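Effector protein Lem4 (lpg1101) (Legionella pneumophila subsp. pneumophila, PDB 6CGK) acts as a membrane-associated protein tyrosine phosphatase translocated into host cells, its magnesium-dependent haloacid dehalogenase (HAD) domain being the part present here. Local coordinates at residues N18-N23 with K75-D80; I68-N73 with E108-R113; D80-H85 with R113-Y118; L151-D156 with G189-E194. The protein carries 1 engineered substitution. All blocks are in the same frame, centred on the assembly; numbering follows the deposited sequence.

Contact 1 of 4, residues N18-N23 with K75-D80; sequences NIVYLN and KNFLQD. Engineered in segment 18-23: Asn-23 (natural residue Asp). With MG (magnesium ion), chain C.
Leu-22 and Leu-78 make the closest touch between segments 18-23 and 75-80: CD1 of Leu-22 lies 3.7 Å from CD2 of Leu-78, the two side chains sliding past one another in opposite directions. Phe-77, the preceding residue, offers its ring edge rather than a face. Near the ring plane its CE2 meets CG1 of Val-20 at 4.2 Å and CD1 of Leu-22 at 4.3 Å, so one aromatic edge spans two alternate strand residues. With CG anti to its backbone N (chi1 177°), the ring is carried out from the helix to the sheet, bridging axes 12.3 Å apart. Every touching residue is buried and hydrocarbon; branched Val-20 suits a strand, while Leu-22 has the extra reach needed to meet two helix residues. Beyond the two segments, Ile-195 and Trp-188 of helix 188-198 pack on the same cluster.

Away from the strand, the helix is different: Lys-75 and Gln-79, one turn apart and both partly exposed, are joined by a hydrogen bond from NZ to OE1 of 3.1 Å, in which the donor stands above the carbonyl plane; their long polar chains suit a helix surface.

At the far end of the strand the apolar layer gives way to the metal. Asn-23, an engineered replacement of the natural Asp, is one of the residues at the magnesium ion, together with the backbone O of Asp-25, the carboxylate of Asp-155 and two waters. A hydrophobic strand covered by a helix and ending in a magnesium-binding position is characteristic of the Rossmann-like core of HAD phosphatases.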
# COMPACT_ATOMS: atom_id res chain seq x y z
N ASN A 18 -6.05 -2.99 13.34
CA ASN A 18 -5.74 -3.92 12.26
C ASN A 18 -5.21 -3.11 11.09
O ASN A 18 -5.91 -2.22 10.61
CB ASN A 18 -6.98 -4.70 11.84
CG ASN A 18 -7.61 -5.43 13.03
OD1 ASN A 18 -6.93 -6.21 13.69
ND2 ASN A 18 -8.86 -5.14 13.31
N ILE A 19 -3.98 -3.38 10.66
CA ILE A 19 -3.33 -2.60 9.61
C ILE A 19 -2.79 -3.51 8.53
O ILE A 19 -2.18 -4.55 8.81
CB ILE A 19 -2.20 -1.73 10.19
CG1 ILE A 19 -2.76 -0.82 11.27
CG2 ILE A 19 -1.53 -0.90 9.06
CD1 ILE A 19 -1.61 -0.04 11.99
N VAL A 20 -3.00 -3.08 7.28
CA VAL A 20 -2.49 -3.73 6.08
C VAL A 20 -1.42 -2.80 5.52
O VAL A 20 -1.73 -1.69 5.07
CB VAL A 20 -3.60 -3.99 5.06
CG1 VAL A 20 -3.04 -4.52 3.75
CG2 VAL A 20 -4.66 -4.94 5.66
N TYR A 21 -0.16 -3.25 5.56
CA TYR A 21 0.99 -2.51 5.05
C TYR A 21 1.35 -3.08 3.69
O TYR A 21 1.75 -4.24 3.60
CB TYR A 21 2.20 -2.65 5.98
CG TYR A 21 2.14 -1.90 7.28
CD1 TYR A 21 2.23 -0.52 7.31
CD2 TYR A 21 2.08 -2.59 8.51
CE1 TYR A 21 2.24 0.18 8.51
CE2 TYR A 21 2.08 -1.90 9.71
CZ TYR A 21 2.15 -0.52 9.72
OH TYR A 21 2.18 0.17 10.91
N LEU A 22 1.27 -2.25 2.66
CA LEU A 22 1.48 -2.72 1.30
C LEU A 22 2.59 -1.89 0.67
O LEU A 22 2.52 -0.65 0.67
CB LEU A 22 0.21 -2.60 0.46
CG LEU A 22 -1.10 -3.19 0.99
CD1 LEU A 22 -2.26 -2.89 0.05
CD2 LEU A 22 -0.97 -4.69 1.21
N ASN A 23 3.60 -2.57 0.15
CA ASN A 23 4.46 -1.97 -0.83
C ASN A 23 3.64 -1.62 -2.08
O ASN A 23 2.57 -2.17 -2.30
CB ASN A 23 5.58 -2.95 -1.18
CG ASN A 23 6.52 -2.42 -2.16
OD1 ASN A 23 6.62 -2.94 -3.27
ND2 ASN A 23 7.25 -1.37 -1.78
N LYS A 75 -6.45 -4.37 -7.40
CA LYS A 75 -7.52 -3.39 -7.44
C LYS A 75 -8.72 -3.88 -6.64
O LYS A 75 -9.24 -3.16 -5.79
CB LYS A 75 -7.92 -3.14 -8.89
CG LYS A 75 -9.17 -2.34 -9.08
CD LYS A 75 -9.52 -2.32 -10.57
CE LYS A 75 -10.49 -1.21 -10.97
NZ LYS A 75 -11.80 -1.31 -10.29
N ASN A 76 -9.17 -5.10 -6.93
CA ASN A 76 -10.32 -5.64 -6.21
C ASN A 76 -10.04 -5.74 -4.72
O ASN A 76 -10.91 -5.42 -3.89
CB ASN A 76 -10.69 -7.01 -6.77
CG ASN A 76 -11.29 -6.93 -8.14
OD1 ASN A 76 -11.77 -5.87 -8.57
ND2 ASN A 76 -11.26 -8.04 -8.85
N PHE A 77 -8.83 -6.15 -4.35
CA PHE A 77 -8.45 -6.22 -2.94
C PHE A 77 -8.56 -4.85 -2.27
O PHE A 77 -9.17 -4.72 -1.21
CB PHE A 77 -7.04 -6.79 -2.80
CG PHE A 77 -6.52 -6.85 -1.39
CD1 PHE A 77 -6.81 -7.94 -0.57
CD2 PHE A 77 -5.73 -5.84 -0.88
CE1 PHE A 77 -6.34 -8.01 0.73
CE2 PHE A 77 -5.25 -5.89 0.43
CZ PHE A 77 -5.55 -6.99 1.24
N LEU A 78 -7.98 -3.82 -2.89
CA LEU A 78 -8.04 -2.49 -2.29
C LEU A 78 -9.47 -2.01 -2.17
O LEU A 78 -9.85 -1.41 -1.16
CB LEU A 78 -7.22 -1.50 -3.11
CG LEU A 78 -5.72 -1.76 -3.09
CD1 LEU A 78 -4.97 -1.04 -4.25
CD2 LEU A 78 -5.19 -1.36 -1.69
N GLN A 79 -10.28 -2.26 -3.20
CA GLN A 79 -11.67 -1.83 -3.13
C GLN A 79 -12.42 -2.59 -2.05
O GLN A 79 -13.24 -2.00 -1.35
CB GLN A 79 -12.32 -2.01 -4.50
CG GLN A 79 -11.80 -1.03 -5.52
CD GLN A 79 -12.52 -1.11 -6.84
OE1 GLN A 79 -12.67 -0.10 -7.52
NE2 GLN A 79 -12.93 -2.31 -7.22
N ASP A 80 -12.15 -3.89 -1.90
CA ASP A 80 -12.83 -4.67 -0.87
C ASP A 80 -12.40 -4.23 0.53
O ASP A 80 -13.24 -4.11 1.43
CB ASP A 80 -12.56 -6.16 -1.03
CG ASP A 80 -13.30 -6.78 -2.21
OD1 ASP A 80 -14.32 -6.23 -2.70
OD2 ASP A 80 -12.84 -7.86 -2.64
MG MG C . 8.08 -3.07 -4.55
O HOH W 1 9.55 -3.28 -5.96
O HOH W 2 9.45 -3.27 -3.00

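Contact 2 of 4, residues I68-N73 with E108-R113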
# COMPACT_ATOMS: atom_id res chain seq x y z
N ILE A 68 3.08 -2.34 -15.79
CA ILE A 68 3.13 -1.19 -14.88
C ILE A 68 1.81 -0.91 -14.20
O ILE A 68 1.77 -0.12 -13.25
CB ILE A 68 3.61 0.09 -15.58
CG1 ILE A 68 2.51 0.67 -16.46
CG2 ILE A 68 4.88 -0.17 -16.35
CD1 ILE A 68 2.54 2.18 -16.52
N LYS A 69 0.71 -1.52 -14.66
CA LYS A 69 -0.59 -1.17 -14.09
C LYS A 69 -0.84 -1.87 -12.75
O LYS A 69 -0.28 -2.92 -12.44
CB LYS A 69 -1.70 -1.53 -15.06
CG LYS A 69 -1.53 -0.88 -16.44
CD LYS A 69 -2.59 -1.32 -17.44
CE LYS A 69 -2.42 -0.62 -18.80
NZ LYS A 69 -3.59 -0.95 -19.69
N ILE A 70 -1.74 -1.27 -11.97
CA ILE A 70 -2.33 -1.96 -10.82
C ILE A 70 -2.97 -3.25 -11.33
O ILE A 70 -3.63 -3.25 -12.38
CB ILE A 70 -3.33 -1.04 -10.12
CG1 ILE A 70 -2.60 0.19 -9.58
CG2 ILE A 70 -4.04 -1.77 -9.00
CD1 ILE A 70 -3.39 1.09 -8.70
N THR A 71 -2.70 -4.36 -10.65
CA THR A 71 -3.20 -5.60 -11.21
C THR A 71 -4.67 -5.71 -10.90
O THR A 71 -5.17 -5.09 -9.96
CB THR A 71 -2.47 -6.83 -10.66
OG1 THR A 71 -2.87 -7.04 -9.31
CG2 THR A 71 -0.95 -6.66 -10.75
N GLU A 72 -5.37 -6.51 -11.70
CA GLU A 72 -6.81 -6.68 -11.48
C GLU A 72 -7.11 -7.12 -10.06
O GLU A 72 -8.00 -6.56 -9.40
CB GLU A 72 -7.36 -7.69 -12.49
CG GLU A 72 -8.85 -7.53 -12.71
CD GLU A 72 -9.17 -6.29 -13.53
OE1 GLU A 72 -9.96 -5.44 -13.05
OE2 GLU A 72 -8.62 -6.16 -14.65
N ASN A 73 -6.39 -8.13 -9.56
CA ASN A 73 -6.68 -8.65 -8.23
C ASN A 73 -6.29 -7.68 -7.13
O ASN A 73 -6.90 -7.69 -6.06
CB ASN A 73 -5.98 -10.00 -8.04
CG ASN A 73 -6.54 -11.07 -8.96
OD1 ASN A 73 -7.71 -11.03 -9.34
ND2 ASN A 73 -5.71 -12.04 -9.31
N GLU A 108 -7.63 3.78 -11.69
CA GLU A 108 -8.37 2.55 -11.48
C GLU A 108 -9.64 2.77 -10.66
O GLU A 108 -10.30 1.79 -10.28
CB GLU A 108 -7.46 1.53 -10.77
CG GLU A 108 -6.18 1.26 -11.54
CD GLU A 108 -6.39 0.31 -12.69
OE1 GLU A 108 -7.48 -0.30 -12.71
OE2 GLU A 108 -5.50 0.17 -13.57
N ASN A 109 -9.99 4.02 -10.37
CA ASN A 109 -11.23 4.34 -9.65
C ASN A 109 -11.24 3.70 -8.26
O ASN A 109 -12.28 3.21 -7.78
CB ASN A 109 -12.47 3.96 -10.47
CG ASN A 109 -13.72 4.72 -10.03
OD1 ASN A 109 -13.65 5.81 -9.46
ND2 ASN A 109 -14.87 4.16 -10.33
N ILE A 110 -10.07 3.71 -7.63
CA ILE A 110 -9.91 3.26 -6.24
C ILE A 110 -9.87 4.48 -5.34
O ILE A 110 -9.04 5.37 -5.52
CB ILE A 110 -8.63 2.44 -6.07
CG1 ILE A 110 -8.70 1.18 -6.94
CG2 ILE A 110 -8.44 2.07 -4.57
CD1 ILE A 110 -7.33 0.57 -7.18
N ASP A 111 -10.75 4.50 -4.35
CA ASP A 111 -10.77 5.60 -3.41
C ASP A 111 -9.54 5.51 -2.51
O ASP A 111 -9.20 4.44 -2.02
CB ASP A 111 -12.07 5.50 -2.59
CG ASP A 111 -12.22 6.57 -1.54
OD1 ASP A 111 -11.55 7.61 -1.61
OD2 ASP A 111 -13.09 6.38 -0.65
N HIS A 112 -8.83 6.63 -2.36
CA HIS A 112 -7.67 6.63 -1.49
C HIS A 112 -7.82 7.63 -0.34
O HIS A 112 -6.86 7.88 0.39
CB HIS A 112 -6.37 6.82 -2.33
CG HIS A 112 -6.27 8.10 -3.09
ND1 HIS A 112 -5.90 9.29 -2.51
CD2 HIS A 112 -6.41 8.37 -4.42
CE1 HIS A 112 -5.86 10.25 -3.42
NE2 HIS A 112 -6.18 9.72 -4.59
N ARG A 113 -9.04 8.15 -0.13
CA ARG A 113 -9.30 9.13 0.92
C ARG A 113 -8.77 8.64 2.27
O ARG A 113 -8.26 9.44 3.06
CB ARG A 113 -10.80 9.39 1.05
O HOH W 3 -6.45 -3.16 -12.23
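The acidic side chain of Glu-108 touches Ile-70 with its aliphatic part: its CG lies 3.9 Å from CB of Ile-70 and 4.0 Å from CD1 of the same residue. A bend at chi2 (-79°) turns the carboxylate away from the extended course of the chain, and the two side chains slide past each other in opposite directions. Ile-70, buried, also reaches Ile-110, CD1 to CD1 at 4.3 Å; a branched isoleucine suits this buried place, where it also packs on Leu-104 and Leu-105 of helix 98-107.

Glu-108 leaves that helix at a Schellman motif, in which Asn-109 takes positive phi and Ile-110 is brought back toward the hydrophobic side. In the other segment Thr-71 is the N-cap of helix 72-82.

The polar end of Glu-108 is held by others. Its OE2 is hydrogen-bonded to the hydroxyl of Tyr-61, which also bonds the backbone N of Ile-70. A water donates to the carbonyl O of Ile-70 at 2.8 Å and, weakly, to OE1 of Glu-108. The chemistry thus implies one side chain serving two environments, methylenes against the buried isoleucine and oxygens among hydroxyl and water.

Contact 3 of 4, residues D80-H85 with R113-Y118; sequences DVNKLH and RNIIIY
His-85 and Asn-114 lie flat on one another: the imidazole and the carboxamide are parallel to within 4°, with CG of Asn-114 standing 3.5 Å above the ring plane, offset toward its rim. The Asn-114 side chain extends across the ring, its CB 3.6 Å from NE2 of His-85 and its OD1 3.7 Å from ND1 of His-85. The CB also makes a CH-pi contact, 3.8 Å from the ring centroid and 25° off the ring normal. In His-85, CG lies anti to the backbone N (chi1 -174°), which carries the ring out from the chain toward the loop. Two flat polar groups suit this partly exposed place, where they can stack and still use their rims for hydrogen bonds; NE2 of His-85 is hydrogen-bonded to NZ of Lys-89.

These residues sit where a helix on one side of the parallel sheet hands the chain on. A type I turn from Asn-82 to His-85 leads the chain out of the helical region toward strand 89-93, and strand 116-118 is the neighbour of that strand at the sheet edge, as expected of the Rossmann-like alpha/beta fold of the HAD domain.

Asn-82 and Ile-115 meet in another way, their side chains crossing at about a right angle. OD1 of Asn-82 rests against the ethyl arm of Ile-115, 3.8 Å from CG1, while ND2 is hydrogen-bonded to the carbonyl of Asp-111. Ile-115 is buried and leans also on Ile-92. Between the two pairs a water donates to OD1 of Asn-114 at 3.0 Å and, weakly, to the backbone O of Asn-82.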
# COMPACT_ATOMS: atom_id res chain seq x y z
N ASP A 80 -12.15 -3.89 -1.90
CA ASP A 80 -12.83 -4.67 -0.87
C ASP A 80 -12.40 -4.23 0.53
O ASP A 80 -13.24 -4.11 1.43
CB ASP A 80 -12.56 -6.16 -1.03
CG ASP A 80 -13.30 -6.78 -2.21
OD1 ASP A 80 -14.32 -6.23 -2.70
OD2 ASP A 80 -12.84 -7.86 -2.64
N VAL A 81 -11.09 -4.05 0.74
CA VAL A 81 -10.61 -3.70 2.07
C VAL A 81 -11.01 -2.27 2.43
O VAL A 81 -11.27 -1.97 3.60
CB VAL A 81 -9.07 -3.89 2.16
CG1 VAL A 81 -8.55 -3.40 3.53
CG2 VAL A 81 -8.71 -5.35 1.98
N ASN A 82 -11.10 -1.37 1.44
CA ASN A 82 -11.64 -0.03 1.70
C ASN A 82 -13.00 -0.11 2.38
O ASN A 82 -13.34 0.74 3.22
CB ASN A 82 -11.78 0.76 0.40
CG ASN A 82 -10.53 1.54 0.02
OD1 ASN A 82 -9.64 1.80 0.85
ND2 ASN A 82 -10.45 1.90 -1.26
N LYS A 83 -13.83 -1.09 2.00
CA LYS A 83 -15.16 -1.18 2.59
C LYS A 83 -15.10 -1.64 4.05
O LYS A 83 -16.07 -1.43 4.78
CB LYS A 83 -16.05 -2.13 1.77
CG LYS A 83 -16.34 -1.67 0.31
CD LYS A 83 -17.01 -2.78 -0.53
CE LYS A 83 -17.43 -2.34 -1.93
NZ LYS A 83 -16.31 -2.46 -2.94
N LEU A 84 -13.99 -2.23 4.48
CA LEU A 84 -13.84 -2.62 5.88
C LEU A 84 -13.36 -1.47 6.76
O LEU A 84 -13.19 -1.67 7.96
CB LEU A 84 -12.86 -3.78 6.02
CG LEU A 84 -13.16 -5.06 5.24
CD1 LEU A 84 -12.01 -6.04 5.47
CD2 LEU A 84 -14.50 -5.65 5.66
N HIS A 85 -13.11 -0.30 6.18
CA HIS A 85 -12.73 0.85 6.98
C HIS A 85 -13.89 1.23 7.90
O HIS A 85 -15.05 1.19 7.48
CB HIS A 85 -12.37 2.01 6.06
CG HIS A 85 -11.81 3.21 6.77
ND1 HIS A 85 -12.61 4.21 7.28
CD2 HIS A 85 -10.53 3.58 7.02
CE1 HIS A 85 -11.84 5.14 7.82
NE2 HIS A 85 -10.58 4.78 7.69
N ARG A 113 -9.04 8.15 -0.13
CA ARG A 113 -9.30 9.13 0.92
C ARG A 113 -8.77 8.64 2.27
O ARG A 113 -8.26 9.44 3.06
CB ARG A 113 -10.80 9.39 1.05
N ASN A 114 -8.91 7.35 2.55
CA ASN A 114 -8.58 6.81 3.87
C ASN A 114 -7.31 5.99 3.85
O ASN A 114 -6.90 5.49 4.90
CB ASN A 114 -9.72 5.93 4.41
CG ASN A 114 -11.00 6.72 4.71
OD1 ASN A 114 -12.10 6.31 4.33
ND2 ASN A 114 -10.85 7.85 5.38
N ILE A 115 -6.68 5.82 2.68
CA ILE A 115 -5.41 5.11 2.61
C ILE A 115 -4.30 6.07 2.98
O ILE A 115 -4.22 7.18 2.44
CB ILE A 115 -5.19 4.53 1.20
CG1 ILE A 115 -6.28 3.50 0.89
CG2 ILE A 115 -3.76 3.93 1.08
CD1 ILE A 115 -6.25 3.00 -0.57
N ILE A 116 -3.42 5.64 3.89
CA ILE A 116 -2.24 6.41 4.26
C ILE A 116 -1.09 6.02 3.34
O ILE A 116 -0.80 4.83 3.16
CB ILE A 116 -1.87 6.17 5.73
CG1 ILE A 116 -3.00 6.66 6.63
CG2 ILE A 116 -0.53 6.85 6.05
CD1 ILE A 116 -2.62 6.67 8.07
N ILE A 117 -0.45 7.02 2.74
CA ILE A 117 0.64 6.80 1.80
C ILE A 117 1.91 7.39 2.40
O ILE A 117 1.97 8.59 2.67
CB ILE A 117 0.35 7.42 0.42
CG1 ILE A 117 -0.88 6.78 -0.21
CG2 ILE A 117 1.60 7.28 -0.47
CD1 ILE A 117 -1.35 7.53 -1.47
N TYR A 118 2.92 6.54 2.59
CA TYR A 118 4.25 6.99 3.01
C TYR A 118 5.19 6.85 1.83
O TYR A 118 5.64 5.74 1.52
CB TYR A 118 4.77 6.19 4.21
CG TYR A 118 3.99 6.43 5.47
CD1 TYR A 118 3.87 7.71 6.00
CD2 TYR A 118 3.40 5.38 6.13
CE1 TYR A 118 3.13 7.92 7.23
CE2 TYR A 118 2.70 5.58 7.34
CZ TYR A 118 2.57 6.85 7.87
OH TYR A 118 1.85 7.01 9.06
O HOH W 4 -11.81 3.65 2.95

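Contact 4 of 4, residues L151-D156 with G189-E194; sequences LICDDD and GEYFKE. With MG (magnesium ion), chain C.
Leu-151 and Tyr-191 form the apolar pair, CD2 of the leucine 4.0 Å from CB of the tyrosine, with the two side chains crossing at about a right angle. CG of Leu-151 is anti to the backbone N (chi1 172°), and its two methyls divide between two helix residues. The second methyl, CD1, is in van der Waals contact with a polar atom instead, 4.0 Å from OE1 of Glu-194. That carboxylate oxygen is hydrogen-bonded to His-179, which gives it a polar partner although it borders a leucine.

A sulfur-aromatic contact follows. SG of Cys-153 is 3.9 Å from CE2 of Tyr-191 and approaches the ring obliquely, 43° off its normal. The small, polarisable thiol suits a buried strand position beside a large ring, which also stacks with His-179 and meets Trp-188 edge-to-face; the tyrosine OH bonds to the backbone N of Lys-187.

Strand 150-154, next to strand 19-23 in the parallel sheet, is thus covered by helix 188-198, nearly antiparallel to it at 162°. Its end carries acidic residues of the HAD metal site.

There the interactions are polar. Asp-155 binds magnesium through OD1 at 2.3 Å, and its OD2 accepts from a metal-bound water. In this structure Asp-154 does not ligate the metal directly: its OD1 accepts a hydrogen bond from the other metal-bound water at 2.8 Å and closes an Asx turn with the backbone N of Asp-156, which meets it from above the carboxylate plane.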
# COMPACT_ATOMS: atom_id res chain seq x y z
N LEU A 151 -0.99 -7.34 8.29
CA LEU A 151 -0.71 -7.96 7.00
C LEU A 151 0.35 -7.10 6.31
O LEU A 151 0.22 -5.87 6.28
CB LEU A 151 -1.98 -8.06 6.14
CG LEU A 151 -1.79 -8.53 4.69
CD1 LEU A 151 -1.17 -9.92 4.62
CD2 LEU A 151 -3.12 -8.49 3.95
N ILE A 152 1.40 -7.74 5.80
CA ILE A 152 2.49 -7.05 5.10
C ILE A 152 2.72 -7.78 3.80
O ILE A 152 2.98 -8.99 3.81
CB ILE A 152 3.80 -7.04 5.91
CG1 ILE A 152 3.63 -6.32 7.24
CG2 ILE A 152 4.95 -6.48 5.05
CD1 ILE A 152 4.90 -6.43 8.11
N CYS A 153 2.65 -7.05 2.69
CA CYS A 153 2.96 -7.59 1.37
C CYS A 153 4.06 -6.76 0.72
O CYS A 153 3.96 -5.53 0.63
CB CYS A 153 1.72 -7.58 0.47
SG CYS A 153 0.44 -8.64 1.12
N ASP A 154 5.12 -7.44 0.27
CA ASP A 154 6.20 -6.78 -0.46
C ASP A 154 6.78 -7.76 -1.47
O ASP A 154 6.88 -8.95 -1.20
CB ASP A 154 7.29 -6.30 0.51
CG ASP A 154 8.08 -5.13 -0.03
OD1 ASP A 154 8.44 -5.14 -1.23
OD2 ASP A 154 8.34 -4.19 0.75
N ASP A 155 7.14 -7.24 -2.65
CA ASP A 155 7.80 -8.08 -3.65
C ASP A 155 9.32 -8.14 -3.45
O ASP A 155 9.97 -8.99 -4.06
CB ASP A 155 7.51 -7.57 -5.05
CG ASP A 155 8.03 -6.16 -5.25
OD1 ASP A 155 7.66 -5.30 -4.44
OD2 ASP A 155 8.81 -5.92 -6.21
N ASP A 156 9.88 -7.24 -2.65
CA ASP A 156 11.30 -7.25 -2.33
C ASP A 156 11.43 -7.90 -0.95
O ASP A 156 10.96 -7.33 0.05
CB ASP A 156 11.87 -5.83 -2.37
CG ASP A 156 13.39 -5.80 -2.32
OD1 ASP A 156 13.97 -6.65 -1.62
OD2 ASP A 156 13.99 -4.93 -2.98
N GLY A 189 -7.05 -12.68 -2.95
CA GLY A 189 -8.25 -13.31 -2.44
C GLY A 189 -8.01 -14.08 -1.16
O GLY A 189 -8.82 -14.02 -0.22
N GLU A 190 -6.90 -14.81 -1.09
CA GLU A 190 -6.54 -15.50 0.15
C GLU A 190 -6.20 -14.52 1.26
O GLU A 190 -6.51 -14.77 2.44
CB GLU A 190 -5.37 -16.45 -0.10
CG GLU A 190 -5.78 -17.72 -0.81
CD GLU A 190 -4.62 -18.65 -1.07
OE1 GLU A 190 -4.52 -19.19 -2.20
OE2 GLU A 190 -3.81 -18.85 -0.14
N TYR A 191 -5.57 -13.40 0.93
CA TYR A 191 -5.25 -12.41 1.95
C TYR A 191 -6.52 -11.75 2.49
O TYR A 191 -6.58 -11.41 3.67
CB TYR A 191 -4.30 -11.33 1.42
CG TYR A 191 -3.08 -11.87 0.70
CD1 TYR A 191 -2.65 -13.18 0.89
CD2 TYR A 191 -2.36 -11.06 -0.19
CE1 TYR A 191 -1.53 -13.67 0.21
CE2 TYR A 191 -1.25 -11.55 -0.86
CZ TYR A 191 -0.84 -12.85 -0.66
OH TYR A 191 0.25 -13.34 -1.34
N PHE A 192 -7.53 -11.56 1.64
CA PHE A 192 -8.80 -11.06 2.13
C PHE A 192 -9.41 -12.05 3.11
O PHE A 192 -9.94 -11.66 4.16
CB PHE A 192 -9.76 -10.80 0.96
CG PHE A 192 -10.94 -9.98 1.35
CD1 PHE A 192 -10.81 -8.62 1.58
CD2 PHE A 192 -12.19 -10.56 1.50
CE1 PHE A 192 -11.90 -7.86 1.96
CE2 PHE A 192 -13.27 -9.80 1.87
CZ PHE A 192 -13.12 -8.44 2.09
N LYS A 193 -9.33 -13.34 2.79
CA LYS A 193 -9.80 -14.34 3.74
C LYS A 193 -9.03 -14.23 5.05
O LYS A 193 -9.62 -14.36 6.13
CB LYS A 193 -9.68 -15.73 3.12
CG LYS A 193 -10.13 -16.83 4.06
CD LYS A 193 -9.90 -18.20 3.45
CE LYS A 193 -10.69 -18.38 2.17
NZ LYS A 193 -10.99 -19.82 2.00
N GLU A 194 -7.72 -13.97 4.98
CA GLU A 194 -6.91 -13.85 6.20
C GLU A 194 -7.35 -12.67 7.05
O GLU A 194 -7.43 -12.78 8.29
CB GLU A 194 -5.42 -13.73 5.85
CG GLU A 194 -4.78 -14.95 5.16
CD GLU A 194 -3.28 -14.77 4.89
OE1 GLU A 194 -2.79 -13.61 4.88
OE2 GLU A 194 -2.58 -15.79 4.69
MG MG C . 8.08 -3.07 -4.55
O HOH W 2 9.45 -3.27 -3.00
O HOH W 1 9.55 -3.28 -5.96

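Contacts 1 and 4 are the buried pair: each sets a helix against one of two neighbouring inner strands, and both segments 18-23 and 151-156 run on to the same magnesium ion. Their chemistry changes along the strand, from hydrocarbon, with sulfur in contact 4, to metal and water. Contacts 2 and 3 are only partly buried and mix isoleucines with polar side chains and bridging waters. Contacts 1, 2 and 3 share helix 72-82: contact 2 lies just ahead of its start, contact 1 on its middle, contact 3 at and beyond its end, and Asn-82 links contact 3 to contact 2 through Asp-111. Phe-192, on the helix of contact 4, packs against the 80-85 segment of contact 3.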